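Local coordinates for methyltransferase-like protein (Saccharopolyspora spinosa, PDB 4PNE) that catalyses a [4+2] cycloaddition in spinosyn biosynthesis on a fold like that of S-adenosylmethionine-dependent methyltransferases, with S-adenosylhomocysteine bound, at residues Y156-F161 and I183-K188; E236-E241 and T296-V301; D113-I118 and S141-F146; V195-K200 and T216-C221; L80-A85 and A107-R112. All coordinates share one frame; numbering follows the deposited sequence.

Contact 1. Residues Y156-F161 and I183-K188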
# COMPACT_ATOMS: atom_id res chain seq x y z
N TYR A 156 14.60 -6.36 -12.00
CA TYR A 156 14.57 -7.80 -11.91
C TYR A 156 14.34 -8.44 -13.26
O TYR A 156 13.71 -7.83 -14.14
CB TYR A 156 13.47 -8.22 -10.92
CG TYR A 156 13.55 -7.42 -9.66
CD1 TYR A 156 14.61 -7.57 -8.81
CD2 TYR A 156 12.56 -6.50 -9.34
CE1 TYR A 156 14.71 -6.81 -7.65
CE2 TYR A 156 12.63 -5.75 -8.20
CZ TYR A 156 13.71 -5.91 -7.36
OH TYR A 156 13.80 -5.16 -6.22
N PRO A 157 14.84 -9.66 -13.45
CA PRO A 157 14.58 -10.38 -14.70
C PRO A 157 13.11 -10.76 -14.83
O PRO A 157 12.38 -10.83 -13.82
CB PRO A 157 15.47 -11.62 -14.59
CG PRO A 157 15.83 -11.76 -13.16
CD PRO A 157 15.63 -10.45 -12.49
N ASP A 158 12.67 -11.00 -16.06
CA ASP A 158 11.36 -11.59 -16.29
C ASP A 158 11.19 -12.84 -15.45
O ASP A 158 12.14 -13.59 -15.26
CB ASP A 158 11.14 -12.00 -17.73
CG ASP A 158 11.23 -10.86 -18.72
OD1 ASP A 158 11.60 -9.72 -18.36
OD2 ASP A 158 10.93 -11.15 -19.90
N ASN A 159 9.96 -13.09 -14.98
CA ASN A 159 9.63 -14.38 -14.37
C ASN A 159 10.51 -14.70 -13.16
O ASN A 159 11.05 -15.80 -13.04
CB ASN A 159 9.74 -15.51 -15.41
CG ASN A 159 8.98 -15.20 -16.70
OD1 ASN A 159 7.79 -14.96 -16.68
ND2 ASN A 159 9.69 -15.22 -17.83
N ALA A 160 10.65 -13.72 -12.26
CA ALA A 160 11.48 -13.82 -11.04
C ALA A 160 10.70 -14.12 -9.77
O ALA A 160 11.24 -14.71 -8.83
CB ALA A 160 12.24 -12.54 -10.86
N PHE A 161 9.44 -13.70 -9.70
CA PHE A 161 8.69 -13.75 -8.44
C PHE A 161 7.45 -14.63 -8.52
O PHE A 161 6.73 -14.61 -9.51
CB PHE A 161 8.24 -12.34 -8.03
CG PHE A 161 9.36 -11.44 -7.71
CD1 PHE A 161 9.89 -11.42 -6.47
CD2 PHE A 161 9.86 -10.60 -8.67
CE1 PHE A 161 10.93 -10.60 -6.16
CE2 PHE A 161 10.93 -9.76 -8.38
CZ PHE A 161 11.46 -9.76 -7.13
N ILE A 183 5.16 -5.33 -13.07
CA ILE A 183 4.85 -6.40 -12.13
C ILE A 183 4.50 -7.67 -12.90
O ILE A 183 4.96 -8.77 -12.54
CB ILE A 183 3.69 -6.01 -11.16
CG1 ILE A 183 4.11 -4.87 -10.25
CG2 ILE A 183 3.32 -7.21 -10.30
CD1 ILE A 183 2.99 -4.20 -9.53
N LEU A 184 3.70 -7.54 -13.95
CA LEU A 184 3.36 -8.70 -14.77
C LEU A 184 4.61 -9.33 -15.35
O LEU A 184 4.74 -10.55 -15.35
CB LEU A 184 2.40 -8.30 -15.89
CG LEU A 184 1.86 -9.47 -16.72
CD1 LEU A 184 0.83 -10.24 -15.95
CD2 LEU A 184 1.22 -8.91 -17.99
N ARG A 185 5.53 -8.49 -15.83
CA ARG A 185 6.77 -8.96 -16.42
C ARG A 185 7.58 -9.81 -15.44
O ARG A 185 8.06 -10.91 -15.79
CB ARG A 185 7.64 -7.79 -16.90
CG ARG A 185 8.93 -8.23 -17.64
CD ARG A 185 9.74 -7.05 -18.16
NE ARG A 185 10.25 -6.21 -17.07
CZ ARG A 185 11.26 -6.56 -16.27
NH1 ARG A 185 11.88 -7.72 -16.44
NH2 ARG A 185 11.66 -5.72 -15.31
N VAL A 186 7.78 -9.31 -14.22
CA VAL A 186 8.67 -9.99 -13.28
C VAL A 186 7.98 -11.12 -12.49
O VAL A 186 8.66 -11.90 -11.85
CB VAL A 186 9.34 -9.00 -12.28
CG1 VAL A 186 10.05 -7.89 -13.02
CG2 VAL A 186 8.29 -8.40 -11.33
N LEU A 187 6.65 -11.22 -12.53
CA LEU A 187 5.98 -12.40 -12.01
C LEU A 187 6.26 -13.59 -12.91
O LEU A 187 6.36 -13.42 -14.13
CB LEU A 187 4.47 -12.21 -11.92
CG LEU A 187 3.94 -11.39 -10.75
CD1 LEU A 187 2.49 -11.09 -10.97
CD2 LEU A 187 4.10 -12.15 -9.47
N LYS A 188 6.34 -14.76 -12.30
CA LYS A 188 6.39 -16.03 -13.03
C LYS A 188 5.02 -16.32 -13.60
O LYS A 188 4.02 -15.81 -13.10
CB LYS A 188 6.87 -17.14 -12.09
CG LYS A 188 8.27 -16.95 -11.60
CD LYS A 188 8.64 -17.91 -10.49
CE LYS A 188 10.04 -17.66 -10.00
NZ LYS A 188 10.31 -18.42 -8.74
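Val186, the last residue of helix 176-186, is wedged under the loop that runs from Tyr156 into strand 161-167, and this is the tight part of the contact. Its carbonyl O takes two backbone N-H groups at once, from Ala160 N at 2.7 Å and from Phe161 N at 2.9 Å, the second lying in the carbonyl plane. Val186 and Phe161 run alongside each other in the same direction, with CG2 of the valine 3.8 Å from CD2 of the ring. Phe161 then pairs in parallel with Leu187, the single bridge between the segments, and Lys188 N reaches Phe161 O at 2.8 Å.

The outer, more exposed side is polar. Arg185 bends at chi3 (64°) and turns its guanidinium edge-on to the loop: NH1 and NH2 both reach Tyr156 O, and NH1 also binds Asp158 OD1 at 2.8 Å in a salt bridge, although the two charged planes stand 51° apart. Glu182 takes NE of the same arginine. Lys188, extended beyond CG, runs past Asn159 O (CG at 3.3 Å) towards Ala160 O, while Lys299 holds Asn159 OD1. The helix end thus supplies acceptors and a cation to an irregular loop, which probably fixes how the chain enters strand 161-167.

Contact 2. Residues E236-E241 and T296-V301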
# COMPACT_ATOMS: atom_id res chain seq x y z
N GLU A 236 -5.07 -11.95 -15.43
CA GLU A 236 -6.38 -12.55 -15.14
C GLU A 236 -6.87 -12.09 -13.77
O GLU A 236 -6.15 -12.20 -12.79
CB GLU A 236 -6.31 -14.08 -15.10
CG GLU A 236 -5.71 -14.75 -16.28
CD GLU A 236 -5.56 -16.24 -16.04
OE1 GLU A 236 -6.08 -16.73 -15.00
OE2 GLU A 236 -4.92 -16.91 -16.87
N ILE A 237 -8.09 -11.60 -13.69
CA ILE A 237 -8.64 -11.24 -12.41
C ILE A 237 -9.20 -12.48 -11.75
O ILE A 237 -10.06 -13.18 -12.32
CB ILE A 237 -9.74 -10.18 -12.55
CG1 ILE A 237 -9.26 -8.98 -13.37
CG2 ILE A 237 -10.23 -9.76 -11.19
CD1 ILE A 237 -8.05 -8.28 -12.79
N LEU A 238 -8.69 -12.78 -10.56
CA LEU A 238 -9.17 -13.91 -9.79
C LEU A 238 -10.32 -13.50 -8.90
O LEU A 238 -11.31 -14.24 -8.74
CB LEU A 238 -8.05 -14.52 -8.96
CG LEU A 238 -6.88 -15.13 -9.74
CD1 LEU A 238 -5.73 -15.45 -8.81
CD2 LEU A 238 -7.31 -16.35 -10.55
N ASP A 239 -10.25 -12.29 -8.34
CA ASP A 239 -11.24 -11.87 -7.37
C ASP A 239 -11.19 -10.37 -7.14
O ASP A 239 -10.13 -9.77 -7.16
CB ASP A 239 -10.99 -12.61 -6.05
CG ASP A 239 -12.20 -12.63 -5.14
OD1 ASP A 239 -13.34 -12.59 -5.65
OD2 ASP A 239 -12.00 -12.70 -3.91
N TRP A 240 -12.35 -9.79 -6.92
CA TRP A 240 -12.50 -8.44 -6.40
C TRP A 240 -13.45 -8.53 -5.22
O TRP A 240 -14.51 -9.15 -5.32
CB TRP A 240 -13.07 -7.49 -7.46
CG TRP A 240 -13.58 -6.09 -7.03
CD1 TRP A 240 -13.22 -5.36 -5.94
CD2 TRP A 240 -14.55 -5.29 -7.72
NE1 TRP A 240 -13.89 -4.16 -5.91
CE2 TRP A 240 -14.72 -4.10 -7.00
CE3 TRP A 240 -15.28 -5.47 -8.90
CZ2 TRP A 240 -15.61 -3.08 -7.42
CZ3 TRP A 240 -16.15 -4.46 -9.31
CH2 TRP A 240 -16.31 -3.29 -8.57
N GLU A 241 -13.07 -7.93 -4.11
CA GLU A 241 -13.95 -7.80 -2.97
C GLU A 241 -14.03 -6.34 -2.66
O GLU A 241 -12.99 -5.70 -2.47
CB GLU A 241 -13.41 -8.54 -1.76
CG GLU A 241 -12.94 -9.96 -2.01
CD GLU A 241 -11.96 -10.41 -0.93
OE1 GLU A 241 -12.41 -10.55 0.23
OE2 GLU A 241 -10.75 -10.58 -1.23
N THR A 296 -7.32 -9.64 -6.39
CA THR A 296 -6.35 -10.71 -6.63
C THR A 296 -6.34 -10.96 -8.12
O THR A 296 -7.38 -11.10 -8.77
CB THR A 296 -6.69 -11.98 -5.84
OG1 THR A 296 -6.95 -11.64 -4.48
CG2 THR A 296 -5.55 -13.00 -5.91
N ALA A 297 -5.14 -10.98 -8.68
CA ALA A 297 -4.95 -11.15 -10.10
C ALA A 297 -3.78 -12.06 -10.30
O ALA A 297 -3.00 -12.28 -9.37
CB ALA A 297 -4.70 -9.83 -10.76
N ARG A 298 -3.67 -12.66 -11.49
CA ARG A 298 -2.50 -13.51 -11.74
C ARG A 298 -2.00 -13.40 -13.18
O ARG A 298 -2.75 -13.05 -14.10
CB ARG A 298 -2.79 -14.94 -11.40
CG ARG A 298 -3.47 -15.68 -12.47
CD ARG A 298 -3.38 -17.15 -12.22
NE ARG A 298 -4.48 -17.75 -12.93
CZ ARG A 298 -4.80 -19.03 -12.88
NH1 ARG A 298 -4.07 -19.87 -12.15
NH2 ARG A 298 -5.84 -19.45 -13.57
N LYS A 299 -0.72 -13.67 -13.35
CA LYS A 299 -0.11 -13.78 -14.64
C LYS A 299 -0.60 -15.11 -15.22
O LYS A 299 -0.58 -16.12 -14.53
CB LYS A 299 1.40 -13.77 -14.52
CG LYS A 299 2.15 -13.67 -15.87
CD LYS A 299 3.61 -13.56 -15.69
CE LYS A 299 4.33 -13.27 -17.00
NZ LYS A 299 5.70 -12.86 -16.75
N PRO A 300 -1.10 -15.08 -16.46
CA PRO A 300 -1.57 -16.32 -17.08
C PRO A 300 -0.50 -17.41 -17.02
O PRO A 300 0.71 -17.12 -17.09
CB PRO A 300 -1.87 -15.89 -18.52
CG PRO A 300 -2.23 -14.46 -18.42
CD PRO A 300 -1.31 -13.92 -17.34
N VAL A 301 -0.93 -18.65 -16.80
CA VAL A 301 0.01 -19.76 -16.74
C VAL A 301 0.65 -19.99 -18.10
O VAL A 301 0.09 -19.61 -19.14
CB VAL A 301 -0.66 -21.08 -16.25
CG1 VAL A 301 -1.36 -20.88 -14.89
CG2 VAL A 301 -1.61 -21.62 -17.29
O HOH W 1 -3.80 -19.12 -16.89
O HOH W 2 -9.54 -10.20 -3.72
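The guanidinium of Arg298 meets Glu236 at its edge and has Leu238 CD2 over one face and a water over the opposite face, offset towards the edge. Arg298 puts CG between its backbone N and carbonyl carbon (chi1 84°), and the chain then extends to NE. The carboxylate of Glu236 stands almost upright to the guanidinium, the planes 86° apart, yet one oxygen takes both nitrogens. NE comes to OE1 at 2.8 Å from above the carboxylate plane, whereas NH2 uses the syn lone pair of OE1 at 3.1 Å. OE2 lies 3.4 Å from Pro300 CA and accepts from the same water, which takes Val301 N.

Below, the two strands run antiparallel, Glu236 and Arg298 as a hydrogen-bonded pair, Ile237 and Ala297 as a non-hydrogen-bonded one. A classic beta bulge follows: Leu238 N (2.8 Å) and Asp239 N (3.1 Å) both reach Thr296 O from the same face of its plane. The extra residue turns Leu238 toward the partner strand, where CD1 packs 3.8 Å from Thr296 CG2. Ile192 also touches Leu238, Thr296 and Arg298. Backbone pairing and an ion pair fasten the outermost strand 236-242, and the charge on Glu236 is probably compensated by Arg298.

Contact 3. Residues D113-I118 and S141-F146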
# COMPACT_ATOMS: atom_id res chain seq x y z
N ASP A 113 6.08 -15.64 10.27
CA ASP A 113 5.41 -16.94 10.33
C ASP A 113 5.43 -17.69 9.00
O ASP A 113 4.83 -18.77 8.87
CB ASP A 113 3.95 -16.78 10.78
CG ASP A 113 3.82 -16.18 12.17
OD1 ASP A 113 4.72 -16.42 13.01
OD2 ASP A 113 2.82 -15.47 12.42
N ASN A 114 6.12 -17.12 8.02
CA ASN A 114 6.21 -17.76 6.69
C ASN A 114 7.66 -17.80 6.22
O ASN A 114 8.33 -16.76 6.12
CB ASN A 114 5.35 -16.99 5.68
CG ASN A 114 3.87 -17.08 5.99
OD1 ASN A 114 3.20 -17.99 5.53
ND2 ASN A 114 3.35 -16.12 6.75
N ALA A 115 8.15 -19.01 5.94
CA ALA A 115 9.50 -19.18 5.43
C ALA A 115 9.53 -18.89 3.93
O ALA A 115 9.57 -19.80 3.08
CB ALA A 115 10.01 -20.56 5.72
N ILE A 116 9.49 -17.61 3.61
CA ILE A 116 9.53 -17.09 2.25
C ILE A 116 10.56 -16.00 2.17
O ILE A 116 11.15 -15.61 3.18
CB ILE A 116 8.15 -16.54 1.80
CG1 ILE A 116 7.72 -15.32 2.64
CG2 ILE A 116 7.11 -17.60 1.93
CD1 ILE A 116 6.39 -14.72 2.21
N GLN A 117 10.80 -15.53 0.95
CA GLN A 117 11.71 -14.43 0.70
C GLN A 117 10.93 -13.25 0.13
O GLN A 117 10.28 -13.38 -0.91
CB GLN A 117 12.84 -14.85 -0.24
CG GLN A 117 13.95 -15.67 0.43
CD GLN A 117 13.62 -17.15 0.48
OE1 GLN A 117 13.82 -17.87 -0.48
NE2 GLN A 117 13.10 -17.61 1.61
N ILE A 118 10.93 -12.14 0.86
CA ILE A 118 10.27 -10.92 0.42
C ILE A 118 11.30 -9.89 0.05
O ILE A 118 12.22 -9.61 0.83
CB ILE A 118 9.37 -10.35 1.51
CG1 ILE A 118 8.35 -11.39 1.97
CG2 ILE A 118 8.64 -9.13 0.95
CD1 ILE A 118 7.47 -10.93 3.16
N SER A 141 16.02 -10.68 8.77
CA SER A 141 16.71 -10.23 7.57
C SER A 141 17.07 -11.42 6.64
O SER A 141 17.36 -11.22 5.49
CB SER A 141 17.97 -9.42 7.91
OG SER A 141 19.03 -10.26 8.29
N HIS A 142 17.01 -12.65 7.13
CA HIS A 142 17.19 -13.83 6.24
C HIS A 142 16.01 -14.07 5.32
O HIS A 142 16.14 -14.80 4.33
CB HIS A 142 17.44 -15.10 7.07
CG HIS A 142 16.37 -15.40 8.07
ND1 HIS A 142 16.17 -14.64 9.20
CD2 HIS A 142 15.42 -16.37 8.09
CE1 HIS A 142 15.16 -15.14 9.89
NE2 HIS A 142 14.69 -16.20 9.24
N ARG A 143 14.86 -13.45 5.65
CA ARG A 143 13.63 -13.60 4.87
C ARG A 143 13.23 -12.34 4.13
O ARG A 143 12.49 -12.42 3.16
CB ARG A 143 12.47 -14.04 5.74
CG ARG A 143 12.59 -15.46 6.22
CD ARG A 143 11.53 -15.83 7.21
NE ARG A 143 11.67 -17.21 7.67
CZ ARG A 143 10.86 -17.79 8.54
NH1 ARG A 143 9.80 -17.13 9.03
NH2 ARG A 143 11.06 -19.05 8.88
N VAL A 144 13.60 -11.16 4.62
CA VAL A 144 13.11 -9.93 4.02
C VAL A 144 14.27 -8.99 3.78
O VAL A 144 15.09 -8.79 4.68
CB VAL A 144 12.06 -9.25 4.93
CG1 VAL A 144 11.35 -8.15 4.19
CG2 VAL A 144 11.06 -10.27 5.45
N ASP A 145 14.33 -8.41 2.59
CA ASP A 145 15.25 -7.30 2.34
C ASP A 145 14.55 -6.17 1.58
O ASP A 145 13.52 -6.34 0.90
CB ASP A 145 16.48 -7.76 1.58
CG ASP A 145 16.20 -8.01 0.16
OD1 ASP A 145 15.24 -8.77 -0.12
OD2 ASP A 145 16.93 -7.46 -0.69
N PHE A 146 15.11 -4.99 1.74
CA PHE A 146 14.51 -3.77 1.28
C PHE A 146 15.46 -2.97 0.44
O PHE A 146 16.64 -2.89 0.76
CB PHE A 146 14.07 -2.94 2.48
CG PHE A 146 13.10 -3.65 3.35
CD1 PHE A 146 11.77 -3.71 3.01
CD2 PHE A 146 13.51 -4.29 4.51
CE1 PHE A 146 10.87 -4.37 3.80
CE2 PHE A 146 12.60 -4.95 5.30
CZ PHE A 146 11.28 -4.99 4.94
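Arg143 lies along the backbone of residues 114-116, just before the parallel strands 117-122 and 144-148 of a beta-alpha-beta unit come together in this Rossmann-like methyltransferase fold. Its CG sits beside the backbone N (chi1 -71°), and from there the chain runs fully extended to NE, with chi2 and chi3 near 180°. That straight shape carries CB and CG past Ile116 O, CB at 3.3 Å, and lays the guanidinium flat against the turn. Ala115 CA stands 3.6 Å above the centre of the guanidinium plane, Asn114 C lies over the same group towards its rim, and Ala115 CB is 3.7 Å from NH2. Ala115 is the centre of an inverse gamma turn, so the arginine packs on a tight bend. Its NH1 is close to Asn114 O but badly angled for a bond; it is held instead by Ala111 O, near the end of helix 105-113.

Beyond the arginine the strands pair in parallel. Ile118 N bonds to Arg143 O, and Asp145 N bonds to Ile118 O, both nearly straight. Ile118 and Val144 point to one face of the sheet, where each touches Ala107 of helix 105-113. Val144 sets CG1 anti to its backbone N (chi1 -168°), and this branch is the one that meets the isoleucine, with Val144 CG1 4.0 Å from Ile118 CB.

Contact 4. Residues V195-K200 and T216-C221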
# COMPACT_ATOMS: atom_id res chain seq x y z
N VAL A 195 -3.63 -6.66 -4.72
CA VAL A 195 -3.72 -5.22 -4.70
C VAL A 195 -4.77 -4.72 -3.73
O VAL A 195 -5.89 -5.22 -3.72
CB VAL A 195 -4.09 -4.67 -6.10
CG1 VAL A 195 -4.33 -3.15 -6.12
CG2 VAL A 195 -3.07 -5.13 -7.16
N THR A 196 -4.42 -3.73 -2.90
CA THR A 196 -5.45 -3.01 -2.17
C THR A 196 -5.36 -1.56 -2.47
O THR A 196 -4.29 -1.00 -2.78
CB THR A 196 -5.40 -3.26 -0.67
OG1 THR A 196 -4.27 -2.61 -0.08
CG2 THR A 196 -5.35 -4.74 -0.35
N GLU A 197 -6.52 -0.91 -2.41
CA GLU A 197 -6.51 0.49 -2.71
C GLU A 197 -7.71 1.20 -2.13
O GLU A 197 -8.82 0.61 -1.99
CB GLU A 197 -6.43 0.70 -4.21
CG GLU A 197 -5.95 2.05 -4.62
CD GLU A 197 -4.66 2.47 -3.91
OE1 GLU A 197 -3.58 2.07 -4.42
OE2 GLU A 197 -4.76 3.21 -2.91
N VAL A 198 -7.48 2.45 -1.76
CA VAL A 198 -8.53 3.44 -1.52
C VAL A 198 -9.10 3.90 -2.85
O VAL A 198 -8.35 4.37 -3.70
CB VAL A 198 -7.99 4.65 -0.71
CG1 VAL A 198 -9.06 5.71 -0.51
CG2 VAL A 198 -7.42 4.20 0.63
N VAL A 199 -10.40 3.75 -3.02
CA VAL A 199 -11.09 4.09 -4.28
C VAL A 199 -12.27 5.03 -4.05
O VAL A 199 -12.73 5.20 -2.95
CB VAL A 199 -11.60 2.83 -5.01
CG1 VAL A 199 -10.44 1.95 -5.44
CG2 VAL A 199 -12.56 2.02 -4.13
N LYS A 200 -12.76 5.63 -5.12
CA LYS A 200 -14.11 6.19 -5.06
C LYS A 200 -15.08 5.01 -5.03
O LYS A 200 -14.98 4.12 -5.88
CB LYS A 200 -14.34 7.08 -6.28
CG LYS A 200 -15.65 7.84 -6.22
CD LYS A 200 -15.71 8.85 -7.35
CE LYS A 200 -16.84 9.85 -7.14
NZ LYS A 200 -18.16 9.20 -7.27
N THR A 216 -6.22 14.56 0.37
CA THR A 216 -4.98 13.98 0.86
C THR A 216 -3.90 13.93 -0.21
O THR A 216 -2.75 13.60 0.10
CB THR A 216 -5.20 12.56 1.33
OG1 THR A 216 -5.74 11.81 0.24
CG2 THR A 216 -6.18 12.52 2.53
N GLY A 217 -4.28 14.20 -1.46
CA GLY A 217 -3.35 14.12 -2.57
C GLY A 217 -3.45 12.83 -3.37
O GLY A 217 -2.83 12.72 -4.42
N LEU A 218 -4.18 11.83 -2.86
CA LEU A 218 -4.34 10.57 -3.58
C LEU A 218 -5.22 10.73 -4.84
O LEU A 218 -6.33 11.28 -4.78
CB LEU A 218 -4.93 9.52 -2.65
CG LEU A 218 -5.12 8.13 -3.23
CD1 LEU A 218 -3.80 7.46 -3.50
CD2 LEU A 218 -6.03 7.30 -2.34
N ARG A 219 -4.72 10.21 -5.96
CA ARG A 219 -5.48 10.08 -7.21
C ARG A 219 -6.85 9.41 -6.94
O ARG A 219 -6.93 8.44 -6.22
CB ARG A 219 -4.65 9.27 -8.21
CG ARG A 219 -5.33 8.93 -9.49
CD ARG A 219 -4.47 7.97 -10.30
NE ARG A 219 -3.44 8.64 -11.10
CZ ARG A 219 -2.13 8.41 -11.02
NH1 ARG A 219 -1.65 7.56 -10.13
NH2 ARG A 219 -1.29 9.06 -11.81
N ILE A 220 -7.93 9.97 -7.48
CA ILE A 220 -9.26 9.37 -7.36
C ILE A 220 -9.43 8.33 -8.47
O ILE A 220 -9.20 8.61 -9.65
CB ILE A 220 -10.39 10.43 -7.45
CG1 ILE A 220 -10.16 11.55 -6.43
CG2 ILE A 220 -11.78 9.78 -7.29
CD1 ILE A 220 -11.34 12.45 -6.23
N CYS A 221 -9.83 7.14 -8.08
CA CYS A 221 -9.99 6.05 -9.01
C CYS A 221 -11.10 5.12 -8.53
O CYS A 221 -11.15 4.78 -7.33
CB CYS A 221 -8.64 5.32 -9.11
SG CYS A 221 -8.51 3.99 -10.27
O HOH W 3 -8.96 6.74 -5.16
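Cys221 and Leu218 bring the loop 216-221 against the end of strand 191-200, in the central sheet of the methyltransferase-like fold, with Lys200 as the main partner on the strand. Cys221 touches through its backbone: its O accepts Lys200 N at 2.9 Å, the donor coming from above the carbonyl plane, 46° out of it, and presses to 3.1 Å from Val199 CB. Leu218 carries the apolar part. Its CG lies anti to the backbone N (chi1 -178°), which carries the branch towards the strand, and CD2 is the methyl that meets Val198 CB at 3.7 Å. Lys200 offers its aliphatic stem, with CB 3.9 Å from Ile220 CG2, while its NZ turns off to the carbonyls of Glu202 and Gly204. The Val198 side chain also packs on His62, about 5 Å from a bound malonate, probably from the crystallisation liquor, that may mark a pocket. One water between strand and loop donates to Val198 O and Arg219 O and accepts from Cys221 N at 3.1 Å.

Contact 5. Residues L80-A85 and A107-R112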
# COMPACT_ATOMS: atom_id res chain seq x y z
N LEU A 80 -5.93 -6.56 7.68
CA LEU A 80 -5.89 -6.39 6.24
C LEU A 80 -4.65 -7.08 5.69
O LEU A 80 -4.72 -7.83 4.71
CB LEU A 80 -5.91 -4.93 5.86
CG LEU A 80 -5.94 -4.74 4.33
CD1 LEU A 80 -7.23 -5.30 3.69
CD2 LEU A 80 -5.83 -3.30 3.98
N THR A 81 -3.52 -6.87 6.32
CA THR A 81 -2.30 -7.55 5.90
C THR A 81 -2.49 -9.06 5.82
O THR A 81 -2.08 -9.70 4.83
CB THR A 81 -1.14 -7.20 6.86
OG1 THR A 81 -0.81 -5.82 6.72
CG2 THR A 81 0.14 -8.03 6.55
N ASP A 82 -3.10 -9.63 6.86
CA ASP A 82 -3.33 -11.08 6.93
C ASP A 82 -4.25 -11.57 5.82
O ASP A 82 -4.02 -12.64 5.22
CB ASP A 82 -3.93 -11.46 8.29
CG ASP A 82 -2.96 -11.22 9.45
OD1 ASP A 82 -1.76 -11.03 9.20
OD2 ASP A 82 -3.43 -11.25 10.62
N LEU A 83 -5.26 -10.79 5.50
CA LEU A 83 -6.15 -11.13 4.39
C LEU A 83 -5.41 -11.14 3.06
O LEU A 83 -5.60 -12.04 2.25
CB LEU A 83 -7.30 -10.13 4.29
CG LEU A 83 -8.29 -10.19 5.43
CD1 LEU A 83 -9.21 -8.98 5.38
CD2 LEU A 83 -9.11 -11.50 5.31
N VAL A 84 -4.55 -10.16 2.86
CA VAL A 84 -3.78 -10.10 1.64
C VAL A 84 -2.80 -11.30 1.58
O VAL A 84 -2.66 -11.95 0.55
CB VAL A 84 -3.04 -8.77 1.52
CG1 VAL A 84 -2.05 -8.78 0.33
CG2 VAL A 84 -4.06 -7.65 1.36
N ALA A 85 -2.17 -11.62 2.70
CA ALA A 85 -1.23 -12.74 2.70
C ALA A 85 -1.94 -14.05 2.39
O ALA A 85 -1.39 -14.91 1.68
CB ALA A 85 -0.51 -12.82 4.01
N ALA A 107 5.37 -6.57 5.55
CA ALA A 107 6.28 -7.63 5.10
C ALA A 107 6.86 -8.40 6.29
O ALA A 107 6.95 -9.61 6.26
CB ALA A 107 7.38 -7.07 4.27
N LEU A 108 7.27 -7.68 7.32
CA LEU A 108 7.86 -8.32 8.48
C LEU A 108 6.84 -9.09 9.27
O LEU A 108 7.17 -10.10 9.87
CB LEU A 108 8.56 -7.27 9.37
CG LEU A 108 9.81 -6.72 8.71
CD1 LEU A 108 10.27 -5.41 9.33
CD2 LEU A 108 10.95 -7.74 8.74
N ARG A 109 5.58 -8.65 9.27
CA ARG A 109 4.53 -9.40 9.93
C ARG A 109 4.35 -10.78 9.31
O ARG A 109 4.24 -11.81 10.01
CB ARG A 109 3.20 -8.63 9.90
CG ARG A 109 2.02 -9.40 10.47
CD ARG A 109 0.78 -8.51 10.57
NE ARG A 109 -0.34 -9.31 11.02
CZ ARG A 109 -0.57 -9.60 12.30
NH1 ARG A 109 0.21 -9.09 13.26
NH2 ARG A 109 -1.61 -10.35 12.62
N VAL A 110 4.33 -10.80 7.99
CA VAL A 110 4.13 -12.02 7.22
C VAL A 110 5.38 -12.90 7.30
O VAL A 110 5.27 -14.10 7.44
CB VAL A 110 3.77 -11.69 5.75
CG1 VAL A 110 3.69 -12.94 4.90
CG2 VAL A 110 2.45 -11.00 5.69
N ALA A 111 6.57 -12.28 7.28
CA ALA A 111 7.81 -13.03 7.32
C ALA A 111 8.01 -13.72 8.67
O ALA A 111 8.73 -14.70 8.76
CB ALA A 111 8.97 -12.13 7.02
N ARG A 112 7.38 -13.21 9.73
CA ARG A 112 7.59 -13.86 11.03
C ARG A 112 7.17 -15.34 10.98
O ARG A 112 7.85 -16.19 11.55
CB ARG A 112 6.82 -13.11 12.13
CG ARG A 112 7.22 -13.52 13.53
CD ARG A 112 6.20 -13.09 14.57
NE ARG A 112 4.93 -13.80 14.41
CZ ARG A 112 3.84 -13.55 15.11
NH1 ARG A 112 3.83 -12.59 16.03
NH2 ARG A 112 2.74 -14.26 14.89
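Arg109 reaches Asp82 because its chain is extended from CG to NE: CG is anti to the backbone N (chi1 175°), chi2 and chi3 stay close to 180°, and the turn at chi4 orients the guanidinium. Asp82 sets CG beside its own backbone N and so swings the carboxylate to the arginine's edge. The two side chains meet at about a right angle, but their flat groups are nearly coplanar, and the grip is side-on with a separate oxygen for each nitrogen. NH2 takes the syn lone pair of OD2 at 2.8 Å in an almost straight bond, and NE meets OD1 at 2.9 Å on the syn side, 29° out of the carboxylate plane. The paired bonds probably limit rotation of both groups. A weak, long ion pair joins NH1 to Asp78, one turn earlier in helix 73-88.

Beneath the salt bridge the contact is apolar. Val110 sends CG2 between Thr81 and Ala85, residues one helical turn apart, at 3.9 Å from both Thr81 CG2 and Ala85 CB. Thr81 CG2 also touches the arginine stem at CD.

The axes of segments 80-85 and 107-112 pass 10.1 Å apart at a crossing angle of -60°. Helices 73-88 and 105-113 both rest on strand 161-167, where Trp165 receives Val84 and Val110; Leu108 packs instead on helix 125-138, and Thr81 against His61, which binds S-adenosylhomocysteine.

Overall arrangement
From the N terminus, contact 5 comes first, closing the passage from helix 73-88 through strand 95-99 to helix 105-113. Contact 3 then closes the crossover between strands 117-122 and 144-148, contact 1 the path from the loop before strand 161-167 to the end of helix 176-186, contact 4 the loop after strand 191-200, and contact 2 the long excursion from strand 236-242 to strand 290-298. All five are in series; none nests or crosses. Contacts 2 and 3 lie at the two edges of the sheet. Contacts 5 and 3 touch, as do contacts 1 and 2, and Val84 packs on Thr196 between contacts 5 and 4.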